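Local coordinates for hypothetical conserved protein TTC0263 (Thermus thermophilus, PDB 2PL2) that is of unknown function but belongs to the tetratricopeptide-repeat proteins, all-helical scaffolds whose relatives commonly mediate protein-protein contacts, at residues A[14-18]-A[19-23]; A[33-36]-A[37-40]; A[182-185]-A[186-189]; A[93-96]-A[97-101]. All blocks are in the same frame, centred on the assembly; numbering follows the deposited sequence.

Interaction 1: A[14-18]-A[19-23]; sequences QLYAL and GRYDA
L15 and Y16, in the last turn of helix 6-17, are met by G19, R20, Y21 and A23 at a sharp turn that leads straight into helix 21-32. Two backbone hydrogen bonds close the turn. The outer one runs from R20 N to L15 O over 3.0 Å, and the inner one from G19 N to Y16 O over 2.9 Å, its donor standing well above the plane of the carbonyl. G19 makes the reversal possible with a positive phi of 83°, which turns the chain out of the helix just after L18.

The two tyrosines form the aromatic part of the contact. Their centroids lie 5.2 Å apart and the planes meet at 51°, an oblique pairing in which Y21 CE1 sits over one face of the Y16 ring, toward its rim. The Y16 side chain reaches this place because its CG is anti to the backbone N (chi1 176°). Over the centre of the Y21 ring lies the carbonyl oxygen G19 O. The Y16 hydroxyl is held by K51, and W44 meets the same ring edge-to-face, tying the pair to helix 39-51.

Apolar contacts also join the two helices. L15 CD1 touches A23 CB at 3.9 Å, while L15 CD2 rests near R20 CB at 4.1 Å. S193 of the second subunit packs on L15, L18 and R20.

The paired bonds around a glycine of positive phi define a Schellman motif, here joining consecutive helices in the antiparallel hairpin characteristic of tetratricopeptide repeats.

Interaction 2: A[33-36]-A[37-40]; sequences KENP and QDPE
The flat amide of N35 is met by D38 from outside its plane: the backbone N of D38 lies above the carbonyl plane, 43° out of it, and donates to N35 OD1 over 3.1 Å. Beside the same oxygen is the aliphatic part of Q37, whose CG comes to 3.2 Å from N35 OD1. The planes of the two side-chain amides are nearly perpendicular, whereas the D38 carboxylate is turned by 45° against the N35 amide, and D38 CB packs 3.5 Å from N35 CG.

N35 points its amide across the turn because CG is anti to the backbone N (chi1 -171°). D38 occupies the N-cap position of helix 39-51, and P36 and Q37 form the bend between the two residues. E5, near the N terminus, touches N35 and brings its carboxylate close to that of D38.

Chemically, a single side-chain oxygen takes a backbone N-H just ahead of the helix, so the amide of N35 bridges the bend between helices 21-32 and 39-51. The bond is moderately bent and the site lies at the surface. The neighbouring carboxylates of D38 and E5 would be expected to raise each other's proton affinity somewhat.

Interaction 3: A[182-185]-A[186-189]; sequences PKDL and DLRV
D184 and L187 set their side chains at about a right angle to each other across the first turn of helix 185-195. The carboxylate of D184 turns back over the helix start, with CG anti to the backbone N (chi1 -171°), and OD1 accepts the backbone N-H of L187 over 2.8 Å. The bond is nearly straight, 169° at the hydrogen, yet the nitrogen approaches from above the carboxylate plane. Behind it, D184 CG packs on L187 CB at 3.5 Å. D184 is thus the N-cap residue, and its backbone oxygen opens the helical pattern by accepting from R188 N.

R188 runs in the other direction, its chain extended from CG to NE and laid back along the loop before the helix. The guanidinium reaches P182 O with NH2 over 2.7 Å, and NE adds a weak bond to the same oxygen. This carbonyl lies at the edge of the guanidinium, though tilted out of its plane, while K183 CA covers one face. L185 crosses the arginine obliquely, so that L185 CD2 comes to 3.4 Å from R188 NH1 and 3.6 Å from R188 CD. In the backbone, V189 N donates to L185 O over 2.9 Å.

The turn follows helix 167-180, against which the new helix packs: L187 is buried on A177 and L178, and R188 also leans on L178. On the side facing the second subunit, L185 meets L185 of that chain and V189 meets its L18. The chain is all-helical, and no strand adjoins the contact.

Interaction 4: A[93-96]-A[97-101]; sequences RERG and KGYLE
R95 and Y99 sit one turn apart in helix 93-113, and the backbone from E94 to E101 is helical. The turn around R93 and E94 is drawn out: R93 O and K97 N are 3.6 Å apart, and E94 O and G98 N 3.5 Å. The pattern tightens two residues further on, where L100 N donates to G96 O over 3.2 Å. Just ahead, D92 accepts a hydrogen bond from E94 N near the helix start.

R95 carries the polar half of the side-chain contact. With CG anti to the backbone N (chi1 173°) and the rest of the chain extended, its guanidinium comes level with the hydroxyl of Y99. Two nitrogens grip that one oxygen side-on: R95 NE lies 3.0 Å from Y99 OH and R95 NH2 3.1 Å from it, with the oxygen essentially in the guanidinium plane. The two flat groups are turned 39° against each other, and NE stands at the edge of the ring rather than over a face. Lower down, R95 CG rests 3.5 Å from Y99 CE2, and G96 CA approaches the ring edge near its plane. Beyond the segments, Y99 leans on Y83 and L86 of helix 73-88.

Chemically, the phenol oxygen acts as acceptor for both N-H groups, which fixes the rotation of the guanidinium. The positive charge beside it would be expected to make the hydroxyl slightly more acidic, while the methylene groups of R95 lie beside the CE2 edge of the ring.

How the interactions relate
From the N terminus the four contacts come strictly in series: interaction 1, then interactions 2, 4 and 3, with none nested or crossing. Interaction 1 closes the turn between helices 6-17 and 21-32, and interaction 2 the bend from helix 21-32 into 39-51, their centres about 19 Å apart. Interaction 4 closes no loop but lies within the start of helix 93-113, on the opposite side of the chain's centre from interaction 1. Interaction 3 caps helix 185-195 after helix 167-180. No two touch within the chain, yet interactions 1 and 3 both face the second subunit, where residues from the two regions meet across the interface.

Interaction 1: A[14-18]-A[19-23]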
loop_
_atom_site.group_PDB
_atom_site.type_symbol
_atom_site.label_atom_id
_atom_site.label_comp_id
_atom_site.label_asym_id
_atom_site.label_seq_id
_atom_site.Cartn_x
_atom_site.Cartn_y
_atom_site.Cartn_z
ATOM N N GLN A 14 14.080 -11.341 5.560
ATOM C CA GLN A 14 13.330 -11.574 6.792
ATOM C C GLN A 14 12.435 -10.368 7.073
ATOM O O GLN A 14 11.223 -10.514 7.238
ATOM C CB GLN A 14 14.314 -11.854 7.939
ATOM C CG GLN A 14 15.252 -13.022 7.588
ATOM C CD GLN A 14 16.301 -13.344 8.634
ATOM O OE1 GLN A 14 16.796 -12.468 9.342
ATOM N NE2 GLN A 14 16.674 -14.618 8.710
ATOM N N LEU A 15 13.023 -9.176 7.081
ATOM C CA LEU A 15 12.261 -7.951 7.324
ATOM C C LEU A 15 11.169 -7.780 6.292
ATOM O O LEU A 15 10.107 -7.238 6.601
ATOM C CB LEU A 15 13.181 -6.724 7.297
ATOM C CG LEU A 15 14.008 -6.490 8.565
ATOM C CD1 LEU A 15 15.076 -5.468 8.298
ATOM C CD2 LEU A 15 13.105 -6.016 9.690
ATOM N N TYR A 16 11.423 -8.223 5.064
ATOM C CA TYR A 16 10.411 -8.076 4.033
ATOM C C TYR A 16 9.221 -8.926 4.436
ATOM O O TYR A 16 8.090 -8.469 4.387
ATOM C CB TYR A 16 10.937 -8.517 2.653
ATOM C CG TYR A 16 9.878 -8.474 1.561
ATOM C CD1 TYR A 16 9.607 -7.301 0.857
ATOM C CD2 TYR A 16 9.094 -9.586 1.291
ATOM C CE1 TYR A 16 8.571 -7.246 -0.092
ATOM C CE2 TYR A 16 8.061 -9.541 0.354
ATOM C CZ TYR A 16 7.802 -8.373 -0.327
ATOM O OH TYR A 16 6.754 -8.344 -1.217
ATOM N N ALA A 17 9.487 -10.167 4.845
ATOM C CA ALA A 17 8.431 -11.093 5.271
ATOM C C ALA A 17 7.715 -10.558 6.506
ATOM O O ALA A 17 6.567 -10.919 6.772
ATOM C CB ALA A 17 9.015 -12.478 5.575
ATOM N N LEU A 18 8.400 -9.708 7.265
ATOM C CA LEU A 18 7.801 -9.114 8.454
ATOM C C LEU A 18 6.999 -7.854 8.103
ATOM O O LEU A 18 6.372 -7.246 8.964
ATOM C CB LEU A 18 8.879 -8.791 9.498
ATOM C CG LEU A 18 9.644 -10.015 10.009
ATOM C CD1 LEU A 18 10.515 -9.650 11.167
ATOM C CD2 LEU A 18 8.638 -11.092 10.435
ATOM N N GLY A 19 7.013 -7.467 6.829
ATOM C CA GLY A 19 6.260 -6.294 6.406
ATOM C C GLY A 19 6.936 -4.943 6.603
ATOM O O GLY A 19 6.316 -3.896 6.381
ATOM N N ARG A 20 8.196 -4.949 7.022
ATOM C CA ARG A 20 8.930 -3.703 7.233
ATOM C C ARG A 20 9.740 -3.430 5.956
ATOM O O ARG A 20 10.947 -3.680 5.889
ATOM C CB ARG A 20 9.856 -3.844 8.447
ATOM C CG ARG A 20 9.198 -4.525 9.668
ATOM C CD ARG A 20 7.937 -3.791 10.124
ATOM N NE ARG A 20 8.252 -2.410 10.483
ATOM C CZ ARG A 20 7.634 -1.338 9.989
ATOM N NH1 ARG A 20 6.648 -1.481 9.108
ATOM N NH2 ARG A 20 8.018 -0.116 10.362
ATOM N N TYR A 21 9.048 -2.923 4.944
ATOM C CA TYR A 21 9.646 -2.653 3.653
ATOM C C TYR A 21 10.683 -1.542 3.658
ATOM O O TYR A 21 11.768 -1.714 3.110
ATOM C CB TYR A 21 8.536 -2.376 2.653
ATOM C CG TYR A 21 7.434 -3.418 2.729
ATOM C CD1 TYR A 21 7.723 -4.787 2.653
ATOM C CD2 TYR A 21 6.103 -3.036 2.886
ATOM C CE1 TYR A 21 6.716 -5.740 2.730
ATOM C CE2 TYR A 21 5.084 -3.983 2.962
ATOM C CZ TYR A 21 5.395 -5.332 2.884
ATOM O OH TYR A 21 4.372 -6.261 2.971
ATOM N N ASP A 22 10.367 -0.416 4.284
ATOM C CA ASP A 22 11.323 0.680 4.353
ATOM C C ASP A 22 12.668 0.215 4.880
ATOM O O ASP A 22 13.707 0.656 4.403
ATOM C CB ASP A 22 10.792 1.822 5.225
ATOM C CG ASP A 22 9.961 2.801 4.437
ATOM O OD1 ASP A 22 10.461 3.322 3.417
ATOM O OD2 ASP A 22 8.806 3.053 4.831
ATOM N N ALA A 23 12.657 -0.667 5.871
ATOM C CA ALA A 23 13.912 -1.184 6.414
ATOM C C ALA A 23 14.484 -2.207 5.437
ATOM O O ALA A 23 15.700 -2.359 5.322
ATOM C CB ALA A 23 13.686 -1.839 7.779
#

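Interaction 2: A[33-36]-A[37-40]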
loop_
_atom_site.group_PDB
_atom_site.type_symbol
_atom_site.label_atom_id
_atom_site.label_comp_id
_atom_site.label_asym_id
_atom_site.label_seq_id
_atom_site.Cartn_x
_atom_site.Cartn_y
_atom_site.Cartn_z
ATOM N N LYS A 33 25.401 -2.767 -3.198
ATOM C CA LYS A 33 26.685 -2.088 -3.151
ATOM C C LYS A 33 27.809 -3.097 -2.978
ATOM O O LYS A 33 28.976 -2.759 -3.162
ATOM C CB LYS A 33 26.729 -1.060 -2.016
ATOM C CG LYS A 33 27.999 -0.214 -2.019
ATOM C CD LYS A 33 27.977 0.902 -0.971
ATOM C CE LYS A 33 26.999 2.036 -1.326
ATOM N NZ LYS A 33 27.470 2.916 -2.440
ATOM N N GLU A 34 27.464 -4.334 -2.630
ATOM C CA GLU A 34 28.472 -5.371 -2.453
ATOM C C GLU A 34 28.548 -6.271 -3.676
ATOM O O GLU A 34 29.604 -6.811 -3.992
ATOM C CB GLU A 34 28.169 -6.232 -1.222
ATOM C CG GLU A 34 28.311 -5.531 0.135
ATOM C CD GLU A 34 29.688 -4.912 0.375
ATOM O OE1 GLU A 34 30.724 -5.584 0.162
ATOM O OE2 GLU A 34 29.728 -3.744 0.802
ATOM N N ASN A 35 27.419 -6.419 -4.357
ATOM C CA ASN A 35 27.307 -7.257 -5.546
ATOM C C ASN A 35 26.280 -6.554 -6.438
ATOM O O ASN A 35 25.141 -6.996 -6.561
ATOM C CB ASN A 35 26.798 -8.641 -5.144
ATOM C CG ASN A 35 26.853 -9.648 -6.278
ATOM O OD1 ASN A 35 26.555 -9.335 -7.431
ATOM N ND2 ASN A 35 27.215 -10.877 -5.944
ATOM N N PRO A 36 26.690 -5.450 -7.085
ATOM C CA PRO A 36 25.920 -4.578 -7.983
ATOM C C PRO A 36 25.002 -5.228 -9.014
ATOM O O PRO A 36 23.986 -4.649 -9.412
ATOM C CB PRO A 36 27.005 -3.733 -8.637
ATOM C CG PRO A 36 28.033 -3.616 -7.558
ATOM C CD PRO A 36 28.106 -5.038 -7.067
ATOM N N GLN A 37 25.354 -6.427 -9.451
ATOM C CA GLN A 37 24.563 -7.125 -10.457
ATOM C C GLN A 37 23.496 -8.027 -9.853
ATOM O O GLN A 37 22.301 -7.847 -10.100
ATOM C CB GLN A 37 25.502 -7.944 -11.345
ATOM C CG GLN A 37 26.483 -8.791 -10.550
ATOM C CD GLN A 37 27.788 -9.022 -11.281
ATOM O OE1 GLN A 37 27.809 -9.563 -12.389
ATOM N NE2 GLN A 37 28.889 -8.607 -10.663
ATOM N N ASP A 38 23.957 -8.996 -9.068
ATOM C CA ASP A 38 23.120 -9.986 -8.404
ATOM C C ASP A 38 21.620 -9.785 -8.625
ATOM O O ASP A 38 21.013 -8.876 -8.066
ATOM C CB ASP A 38 23.442 -9.999 -6.916
ATOM C CG ASP A 38 23.090 -11.310 -6.265
ATOM O OD1 ASP A 38 23.511 -12.365 -6.792
ATOM O OD2 ASP A 38 22.398 -11.289 -5.228
ATOM N N PRO A 39 21.004 -10.645 -9.452
ATOM C CA PRO A 39 19.571 -10.557 -9.751
ATOM C C PRO A 39 18.660 -10.766 -8.535
ATOM O O PRO A 39 17.593 -10.155 -8.445
ATOM C CB PRO A 39 19.384 -11.636 -10.823
ATOM C CG PRO A 39 20.371 -12.661 -10.428
ATOM C CD PRO A 39 21.594 -11.838 -10.084
ATOM N N GLU A 40 19.076 -11.634 -7.613
ATOM C CA GLU A 40 18.285 -11.899 -6.422
ATOM C C GLU A 40 18.096 -10.635 -5.579
ATOM O O GLU A 40 16.987 -10.364 -5.123
ATOM C CB GLU A 40 18.918 -13.004 -5.581
ATOM C CG GLU A 40 18.140 -13.281 -4.298
ATOM C CD GLU A 40 18.542 -14.579 -3.616
ATOM O OE1 GLU A 40 19.759 -14.869 -3.516
ATOM O OE2 GLU A 40 17.626 -15.306 -3.164
#

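Interaction 3: A[182-185]-A[186-189]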
loop_
_atom_site.group_PDB
_atom_site.type_symbol
_atom_site.label_atom_id
_atom_site.label_comp_id
_atom_site.label_asym_id
_atom_site.label_seq_id
_atom_site.Cartn_x
_atom_site.Cartn_y
_atom_site.Cartn_z
ATOM N N PRO A 182 -6.096 -20.449 10.831
ATOM C CA PRO A 182 -7.170 -19.971 11.722
ATOM C C PRO A 182 -6.898 -18.677 12.514
ATOM O O PRO A 182 -7.835 -17.963 12.896
ATOM C CB PRO A 182 -7.413 -21.174 12.631
ATOM C CG PRO A 182 -6.035 -21.730 12.785
ATOM C CD PRO A 182 -5.502 -21.695 11.350
ATOM N N LYS A 183 -5.634 -18.382 12.785
ATOM C CA LYS A 183 -5.310 -17.160 13.517
ATOM C C LYS A 183 -4.949 -16.006 12.583
ATOM O O LYS A 183 -4.281 -15.062 12.995
ATOM C CB LYS A 183 -4.158 -17.411 14.493
ATOM C CG LYS A 183 -4.519 -18.411 15.571
ATOM C CD LYS A 183 -3.501 -18.492 16.686
ATOM C CE LYS A 183 -3.916 -19.571 17.690
ATOM N NZ LYS A 183 -3.007 -19.644 18.867
ATOM N N ASP A 184 -5.397 -16.082 11.329
ATOM C CA ASP A 184 -5.094 -15.047 10.344
ATOM C C ASP A 184 -6.128 -13.926 10.369
ATOM O O ASP A 184 -7.236 -14.041 9.806
ATOM C CB ASP A 184 -5.020 -15.643 8.930
ATOM C CG ASP A 184 -4.493 -14.649 7.899
ATOM O OD1 ASP A 184 -4.705 -13.430 8.073
ATOM O OD2 ASP A 184 -3.882 -15.090 6.902
ATOM N N LEU A 185 -5.745 -12.822 11.002
ATOM C CA LEU A 185 -6.639 -11.680 11.122
ATOM C C LEU A 185 -6.942 -11.058 9.772
ATOM O O LEU A 185 -8.071 -10.651 9.505
ATOM C CB LEU A 185 -6.041 -10.664 12.090
ATOM C CG LEU A 185 -5.735 -11.296 13.462
ATOM C CD1 LEU A 185 -5.471 -10.203 14.501
ATOM C CD2 LEU A 185 -6.901 -12.168 13.905
ATOM N N ASP A 186 -5.937 -11.006 8.909
ATOM C CA ASP A 186 -6.125 -10.460 7.584
ATOM C C ASP A 186 -7.290 -11.225 6.981
ATOM O O ASP A 186 -8.255 -10.653 6.482
ATOM C CB ASP A 186 -4.865 -10.680 6.756
ATOM C CG ASP A 186 -5.040 -10.245 5.312
ATOM O OD1 ASP A 186 -5.167 -9.023 5.064
ATOM O OD2 ASP A 186 -5.071 -11.131 4.424
ATOM N N LEU A 187 -7.193 -12.541 7.052
ATOM C CA LEU A 187 -8.235 -13.419 6.535
ATOM C C LEU A 187 -9.601 -13.216 7.234
ATOM O O LEU A 187 -10.638 -13.155 6.569
ATOM C CB LEU A 187 -7.767 -14.872 6.665
ATOM C CG LEU A 187 -8.142 -15.826 5.529
ATOM C CD1 LEU A 187 -7.957 -15.156 4.182
ATOM C CD2 LEU A 187 -7.278 -17.077 5.647
ATOM N N ARG A 188 -9.601 -13.088 8.560
ATOM C CA ARG A 188 -10.858 -12.897 9.297
ATOM C C ARG A 188 -11.609 -11.655 8.864
ATOM O O ARG A 188 -12.820 -11.690 8.677
ATOM C CB ARG A 188 -10.599 -12.840 10.796
ATOM C CG ARG A 188 -10.072 -14.134 11.355
ATOM C CD ARG A 188 -9.843 -14.026 12.848
ATOM N NE ARG A 188 -9.476 -15.312 13.432
ATOM C CZ ARG A 188 -9.053 -15.464 14.677
ATOM N NH1 ARG A 188 -8.951 -14.407 15.465
ATOM N NH2 ARG A 188 -8.712 -16.662 15.126
ATOM N N VAL A 189 -10.887 -10.555 8.685
ATOM C CA VAL A 189 -11.504 -9.311 8.244
ATOM C C VAL A 189 -12.155 -9.435 6.865
ATOM O O VAL A 189 -13.234 -8.901 6.642
ATOM C CB VAL A 189 -10.466 -8.147 8.195
ATOM C CG1 VAL A 189 -11.153 -6.845 7.690
ATOM C CG2 VAL A 189 -9.867 -7.915 9.578
#

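Interaction 4: A[93-96]-A[97-101]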
loop_
_atom_site.group_PDB
_atom_site.type_symbol
_atom_site.label_atom_id
_atom_site.label_comp_id
_atom_site.label_asym_id
_atom_site.label_seq_id
_atom_site.Cartn_x
_atom_site.Cartn_y
_atom_site.Cartn_z
ATOM N N ARG A 93 -8.544 4.976 -19.557
ATOM C CA ARG A 93 -9.114 3.646 -19.364
ATOM C C ARG A 93 -8.435 2.665 -20.309
ATOM O O ARG A 93 -8.090 1.550 -19.922
ATOM C CB ARG A 93 -10.627 3.660 -19.628
ATOM C CG ARG A 93 -11.314 2.312 -19.441
ATOM C CD ARG A 93 -12.818 2.390 -19.712
ATOM N NE ARG A 93 -13.552 3.118 -18.673
ATOM C CZ ARG A 93 -13.711 2.694 -17.420
ATOM N NH1 ARG A 93 -13.185 1.540 -17.036
ATOM N NH2 ARG A 93 -14.401 3.424 -16.552
ATOM N N GLU A 94 -8.246 3.091 -21.553
ATOM C CA GLU A 94 -7.607 2.255 -22.561
ATOM C C GLU A 94 -6.107 2.184 -22.316
ATOM O O GLU A 94 -5.456 1.193 -22.652
ATOM C CB GLU A 94 -7.898 2.804 -23.961
ATOM C CG GLU A 94 -7.581 4.277 -24.130
ATOM C CD GLU A 94 -8.300 4.896 -25.318
ATOM O OE1 GLU A 94 -9.549 4.813 -25.363
ATOM O OE2 GLU A 94 -7.620 5.468 -26.201
ATOM N N ARG A 95 -5.560 3.236 -21.720
ATOM C CA ARG A 95 -4.140 3.264 -21.415
ATOM C C ARG A 95 -3.839 2.118 -20.456
ATOM O O ARG A 95 -2.781 1.493 -20.535
ATOM C CB ARG A 95 -3.760 4.600 -20.767
ATOM C CG ARG A 95 -2.333 4.656 -20.255
ATOM C CD ARG A 95 -2.056 5.936 -19.484
ATOM N NE ARG A 95 -0.712 5.939 -18.912
ATOM C CZ ARG A 95 -0.173 6.978 -18.285
ATOM N NH1 ARG A 95 -0.865 8.101 -18.148
ATOM N NH2 ARG A 95 1.056 6.900 -17.799
ATOM N N GLY A 96 -4.783 1.844 -19.556
ATOM C CA GLY A 96 -4.611 0.778 -18.585
ATOM C C GLY A 96 -4.576 -0.614 -19.187
ATOM O O GLY A 96 -3.759 -1.442 -18.799
ATOM N N LYS A 97 -5.465 -0.880 -20.135
ATOM C CA LYS A 97 -5.513 -2.186 -20.777
ATOM C C LYS A 97 -4.165 -2.587 -21.349
ATOM O O LYS A 97 -3.740 -3.731 -21.200
ATOM C CB LYS A 97 -6.552 -2.207 -21.900
ATOM C CG LYS A 97 -6.513 -3.497 -22.711
ATOM C CD LYS A 97 -7.733 -3.658 -23.607
ATOM C CE LYS A 97 -7.724 -5.027 -24.277
ATOM N NZ LYS A 97 -8.991 -5.311 -25.007
ATOM N N GLY A 98 -3.496 -1.645 -22.007
ATOM C CA GLY A 98 -2.198 -1.939 -22.587
ATOM C C GLY A 98 -1.255 -2.535 -21.563
ATOM O O GLY A 98 -0.685 -3.607 -21.780
ATOM N N TYR A 99 -1.096 -1.834 -20.443
ATOM C CA TYR A 99 -0.228 -2.282 -19.356
ATOM C C TYR A 99 -0.587 -3.707 -18.891
ATOM O O TYR A 99 0.289 -4.530 -18.638
ATOM C CB TYR A 99 -0.347 -1.326 -18.166
ATOM C CG TYR A 99 0.160 0.088 -18.397
ATOM C CD1 TYR A 99 1.509 0.342 -18.651
ATOM C CD2 TYR A 99 -0.705 1.179 -18.304
ATOM C CE1 TYR A 99 1.979 1.650 -18.807
ATOM C CE2 TYR A 99 -0.247 2.480 -18.456
ATOM C CZ TYR A 99 1.095 2.711 -18.708
ATOM O OH TYR A 99 1.536 4.000 -18.893
ATOM N N LEU A 100 -1.883 -3.980 -18.781
ATOM C CA LEU A 100 -2.381 -5.279 -18.347
ATOM C C LEU A 100 -2.027 -6.306 -19.399
ATOM O O LEU A 100 -1.681 -7.450 -19.090
ATOM C CB LEU A 100 -3.903 -5.218 -18.177
ATOM C CG LEU A 100 -4.561 -5.364 -16.796
ATOM C CD1 LEU A 100 -3.713 -4.735 -15.705
ATOM C CD2 LEU A 100 -5.954 -4.721 -16.860
ATOM N N GLU A 101 -2.130 -5.882 -20.653
ATOM C CA GLU A 101 -1.816 -6.734 -21.796
ATOM C C GLU A 101 -0.339 -7.119 -21.721
ATOM O O GLU A 101 0.025 -8.266 -22.006
ATOM C CB GLU A 101 -2.089 -5.975 -23.090
ATOM C CG GLU A 101 -2.515 -6.840 -24.254
ATOM C CD GLU A 101 -3.970 -7.243 -24.169
ATOM O OE1 GLU A 101 -4.814 -6.356 -23.881
ATOM O OE2 GLU A 101 -4.270 -8.440 -24.401
#